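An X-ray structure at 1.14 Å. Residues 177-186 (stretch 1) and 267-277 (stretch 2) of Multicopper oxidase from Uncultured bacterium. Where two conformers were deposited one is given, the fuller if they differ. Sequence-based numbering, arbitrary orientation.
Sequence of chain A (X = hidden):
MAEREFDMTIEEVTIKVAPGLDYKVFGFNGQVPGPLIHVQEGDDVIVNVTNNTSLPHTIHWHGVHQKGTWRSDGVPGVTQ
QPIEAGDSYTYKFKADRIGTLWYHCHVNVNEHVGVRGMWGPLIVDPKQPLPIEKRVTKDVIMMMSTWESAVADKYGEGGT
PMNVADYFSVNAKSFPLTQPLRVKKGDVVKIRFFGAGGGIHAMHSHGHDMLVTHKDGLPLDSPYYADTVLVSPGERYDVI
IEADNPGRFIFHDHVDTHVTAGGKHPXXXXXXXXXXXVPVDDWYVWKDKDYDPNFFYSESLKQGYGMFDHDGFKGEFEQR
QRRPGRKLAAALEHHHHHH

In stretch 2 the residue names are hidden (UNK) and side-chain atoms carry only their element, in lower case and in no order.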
# COMPACT_ATOMS: atom_id res chain seq x y z
N LEU A 177 -23.17 7.63 -9.80
CA LEU A 177 -22.97 8.05 -11.20
C LEU A 177 -22.06 7.12 -11.97
O LEU A 177 -21.88 7.29 -13.18
CB LEU A 177 -22.47 9.48 -11.29
CG LEU A 177 -23.41 10.54 -10.69
CD1 LEU A 177 -22.84 11.94 -10.95
CD2 LEU A 177 -24.83 10.38 -11.23
N THR A 178 -21.46 6.14 -11.32
CA THR A 178 -20.78 5.05 -12.02
C THR A 178 -21.83 4.20 -12.74
O THR A 178 -23.03 4.47 -12.69
CB THR A 178 -19.97 4.23 -11.00
OG1 THR A 178 -20.90 3.91 -9.97
CG2 THR A 178 -18.83 5.00 -10.38
N GLN A 179 -21.37 3.16 -13.42
CA GLN A 179 -22.27 2.27 -14.19
C GLN A 179 -21.97 0.83 -13.78
O GLN A 179 -20.82 0.51 -13.41
CB GLN A 179 -21.98 2.41 -15.69
CG GLN A 179 -22.39 3.79 -16.20
CD GLN A 179 -23.86 3.84 -16.56
OE1 GLN A 179 -24.49 2.80 -16.68
NE2 GLN A 179 -24.36 5.06 -16.70
N PRO A 180 -22.94 -0.03 -13.91
CA PRO A 180 -22.73 -1.45 -13.62
C PRO A 180 -21.86 -2.11 -14.66
O PRO A 180 -21.75 -1.69 -15.82
CB PRO A 180 -24.17 -2.05 -13.69
CG PRO A 180 -24.94 -1.09 -14.60
CD PRO A 180 -24.34 0.28 -14.30
N LEU A 181 -21.25 -3.21 -14.22
CA LEU A 181 -20.46 -4.11 -15.08
C LEU A 181 -21.39 -5.28 -15.37
O LEU A 181 -21.62 -6.16 -14.51
CB LEU A 181 -19.17 -4.49 -14.34
CG LEU A 181 -17.99 -5.07 -15.10
CD1 LEU A 181 -16.74 -5.17 -14.22
CD2 LEU A 181 -18.32 -6.43 -15.69
N ARG A 182 -22.00 -5.29 -16.57
CA ARG A 182 -23.02 -6.28 -16.91
C ARG A 182 -22.39 -7.48 -17.58
O ARG A 182 -21.64 -7.34 -18.56
CB ARG A 182 -24.13 -5.66 -17.81
CG ARG A 182 -24.92 -4.63 -16.99
CD ARG A 182 -26.18 -4.21 -17.74
NE ARG A 182 -26.97 -3.31 -16.94
CZ ARG A 182 -27.98 -2.60 -17.41
NH1 ARG A 182 -28.32 -2.64 -18.67
NH2 ARG A 182 -28.67 -1.79 -16.58
N VAL A 183 -22.69 -8.65 -17.03
CA VAL A 183 -22.14 -9.92 -17.53
C VAL A 183 -23.27 -10.90 -17.69
O VAL A 183 -24.39 -10.68 -17.23
CB VAL A 183 -21.09 -10.51 -16.57
CG1 VAL A 183 -19.95 -9.46 -16.40
CG2 VAL A 183 -21.71 -10.90 -15.23
N LYS A 184 -22.97 -12.04 -18.32
CA LYS A 184 -23.87 -13.19 -18.27
C LYS A 184 -23.03 -14.40 -17.88
O LYS A 184 -21.81 -14.45 -18.03
CB LYS A 184 -24.63 -13.42 -19.58
CG LYS A 184 -23.71 -13.90 -20.69
CD LYS A 184 -24.58 -14.16 -21.92
CE LYS A 184 -23.80 -14.86 -23.00
NZ LYS A 184 -24.72 -15.26 -24.14
N LYS A 185 -23.72 -15.42 -17.35
CA LYS A 185 -23.03 -16.61 -16.87
C LYS A 185 -22.17 -17.21 -17.96
O LYS A 185 -22.66 -17.34 -19.09
CB LYS A 185 -24.06 -17.65 -16.35
CG LYS A 185 -23.32 -18.77 -15.59
CD LYS A 185 -24.29 -19.87 -15.18
CE LYS A 185 -23.56 -20.91 -14.31
NZ LYS A 185 -24.46 -22.07 -14.01
N GLY A 186 -20.92 -17.54 -17.65
CA GLY A 186 -19.98 -18.15 -18.61
C GLY A 186 -19.03 -17.10 -19.17
O GLY A 186 -18.06 -17.44 -19.81
N UNK A 267 -20.80 6.52 -1.79
CA UNK A 267 -20.21 7.28 -2.88
C UNK A 267 -18.92 6.55 -3.22
O UNK A 267 -18.56 5.56 -2.58
N UNK A 268 -18.23 7.06 -4.25
CA UNK A 268 -16.89 6.56 -4.46
C UNK A 268 -16.78 5.52 -5.53
O UNK A 268 -17.67 5.40 -6.41
N UNK A 269 -15.69 4.77 -5.58
CA UNK A 269 -15.45 3.80 -6.68
C UNK A 269 -16.18 2.52 -6.39
O UNK A 269 -15.63 1.56 -5.81
c UNK A 269 -13.40 4.63 -5.68
c UNK A 269 -13.90 3.64 -6.69
c UNK A 269 -14.50 4.83 -4.67
N UNK A 270 -17.46 2.53 -6.77
CA UNK A 270 -18.34 1.38 -6.58
C UNK A 270 -19.02 1.04 -7.91
O UNK A 270 -19.58 1.96 -8.52
c UNK A 270 -19.44 1.69 -5.54
c UNK A 270 -20.40 0.49 -5.44
c UNK A 270 -18.89 2.13 -4.20
c UNK A 270 -19.94 2.63 -3.22
N UNK A 271 -19.02 -0.22 -8.31
CA UNK A 271 -19.87 -0.70 -9.36
C UNK A 271 -20.57 -1.96 -8.85
O UNK A 271 -20.38 -2.34 -7.68
o UNK A 271 -20.02 -1.35 -11.69
c UNK A 271 -18.00 -1.97 -10.53
c UNK A 271 -19.08 -0.92 -10.67
N UNK A 272 -21.40 -2.56 -9.70
CA UNK A 272 -22.06 -3.83 -9.37
C UNK A 272 -21.85 -4.74 -10.57
O UNK A 272 -22.09 -4.32 -11.73
c UNK A 272 -23.56 -3.62 -9.14
c UNK A 272 -23.79 -2.61 -8.05
c UNK A 272 -24.28 -4.93 -8.83
N UNK A 273 -21.38 -5.96 -10.31
CA UNK A 273 -21.38 -7.02 -11.33
C UNK A 273 -22.81 -7.49 -11.38
O UNK A 273 -23.27 -8.18 -10.45
c UNK A 273 -20.47 -9.20 -12.02
c UNK A 273 -18.97 -7.54 -10.79
c UNK A 273 -20.41 -8.14 -10.97
c UNK A 273 -18.05 -8.50 -10.05
N UNK A 274 -23.52 -7.13 -12.45
CA UNK A 274 -24.93 -7.47 -12.63
C UNK A 274 -25.00 -8.59 -13.63
O UNK A 274 -24.63 -8.41 -14.81
c UNK A 274 -25.91 -5.09 -12.27
c UNK A 274 -26.69 -4.00 -12.95
c UNK A 274 -25.67 -6.28 -13.24
o UNK A 274 -27.04 -3.04 -12.26
o UNK A 274 -26.92 -4.05 -14.19
N UNK A 275 -25.50 -9.75 -13.21
CA UNK A 275 -25.69 -10.82 -14.19
C UNK A 275 -27.05 -10.70 -14.89
O UNK A 275 -28.10 -10.44 -14.24
c UNK A 275 -24.23 -12.74 -13.20
c UNK A 275 -25.61 -12.21 -13.57
c UNK A 275 -23.74 -13.84 -13.86
c UNK A 275 -22.54 -14.42 -13.55
c UNK A 275 -23.48 -12.18 -12.15
o UNK A 275 -20.59 -14.44 -12.20
c UNK A 275 -22.23 -12.72 -11.84
c UNK A 275 -21.77 -13.84 -12.53
N UNK A 276 -27.00 -10.89 -16.19
CA UNK A 276 -28.21 -10.67 -17.02
C UNK A 276 -29.40 -11.49 -16.54
O UNK A 276 -30.53 -11.03 -16.68
c UNK A 276 -27.02 -10.11 -19.26
o UNK A 276 -26.49 -10.49 -20.31
c UNK A 276 -27.87 -11.11 -18.43
o UNK A 276 -26.93 -8.93 -18.84
N UNK A 277 -29.16 -12.69 -16.01
CA UNK A 277 -30.31 -13.60 -15.77
C UNK A 277 -31.01 -13.29 -14.47
O UNK A 277 -32.03 -13.96 -14.16
O HOH W 1 -28.92 -1.74 -13.69

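Position 267 has no side-chain atoms and touches nothing on stretch 1. It is Gly267.

Position 268 also has none. Its phi/psi of 100/-163 would jam a CB against the carbonyl O of the residue before. This is Gly268. Its O lies 4.2 Å from CG2 of Thr178.

Position 269 carries three carbons that close a ring onto its own backbone N. That makes it Pro269. Its CA-to-CB bond points away from stretch 1, and the ring makes no contact there.

Position 270 has four carbons, forked at the first, with one arm two carbons long. This is Ile270. The end of its side chain leads away from stretch 1, but its backbone takes part: Thr178 OG1 donates a hydrogen bond to Ile270 O at 2.8 Å. Within stretch 2, a weak hydrogen bond joins Ile270 N to Gly268 O at 2.9 Å.

Position 271 has one carbon carrying one oxygen and one carbon. The oxygen lies 2.7 Å from Gln179 O. A branched side chain with a hydroxyl is threonine, so this is Thr271. Its OG1 donates a hydrogen bond to Gln179 O. Its CB points toward stretch 1, which brings the hydroxyl within reach.

Position 272 has three carbons, forked at the first, with short arms. It is Val272. The side chain stays out of contact with stretch 1. Its backbone O accepts a hydrogen bond from Leu181 N at 2.9 Å.

Position 273 has four carbons, forked at the first, with one longer arm. The short arm lies 3.8 Å from Val183 CG2. This is Ile273, and that short arm is its CG2. It pairs with Leu181 in the sheet.

Position 274 has an unbranched chain of three carbons, the third carrying two oxygens. One oxygen lies 2.8 Å from Arg182 NE. A carboxylate on a chain of this length is glutamate, so this is Glu274. OE1 accepts the NE hydrogen bond of a salt bridge, near the guanidinium plane. Water 1 links Arg182 NH2 (2.9 Å) to Glu274 OE2 (2.7 Å). Pro180 CB packs 3.3 Å from Glu274 CD.

Position 275 has one carbon, then a six-carbon ring bearing one oxygen. Val183 CG2 sits over one face of the ring, 3.6 Å from its centroid, in a CH-pi contact. It is Tyr275. The hydroxyl is hydrogen-bonded elsewhere in the structure.

Position 276 has two carbons, the second carrying two oxygens. One oxygen lies 3.5 Å from Lys184 CB. This is Asp276, and that oxygen is OD2. Its N donates to Val183 O at 2.8 Å.

Position 277 has no side-chain atoms and no contact with stretch 1. It is Gly277.

The contact is a parallel strand pairing. Leu181 N to Val272 O, Glu274 N to Leu181 O (3.0 Å), Val183 N to Glu274 O (3.0 Å) and Asp276 N to Val183 O form the ladder. Leu181, Val183, Ile273 and Tyr275 share one face; Arg182 and Glu274 share the other, where their charges pair. The two threonine hydroxyls extend the pairing before the strand of stretch 1 begins.

Stretch 2, residues 267-277: GGPITVIEYDG
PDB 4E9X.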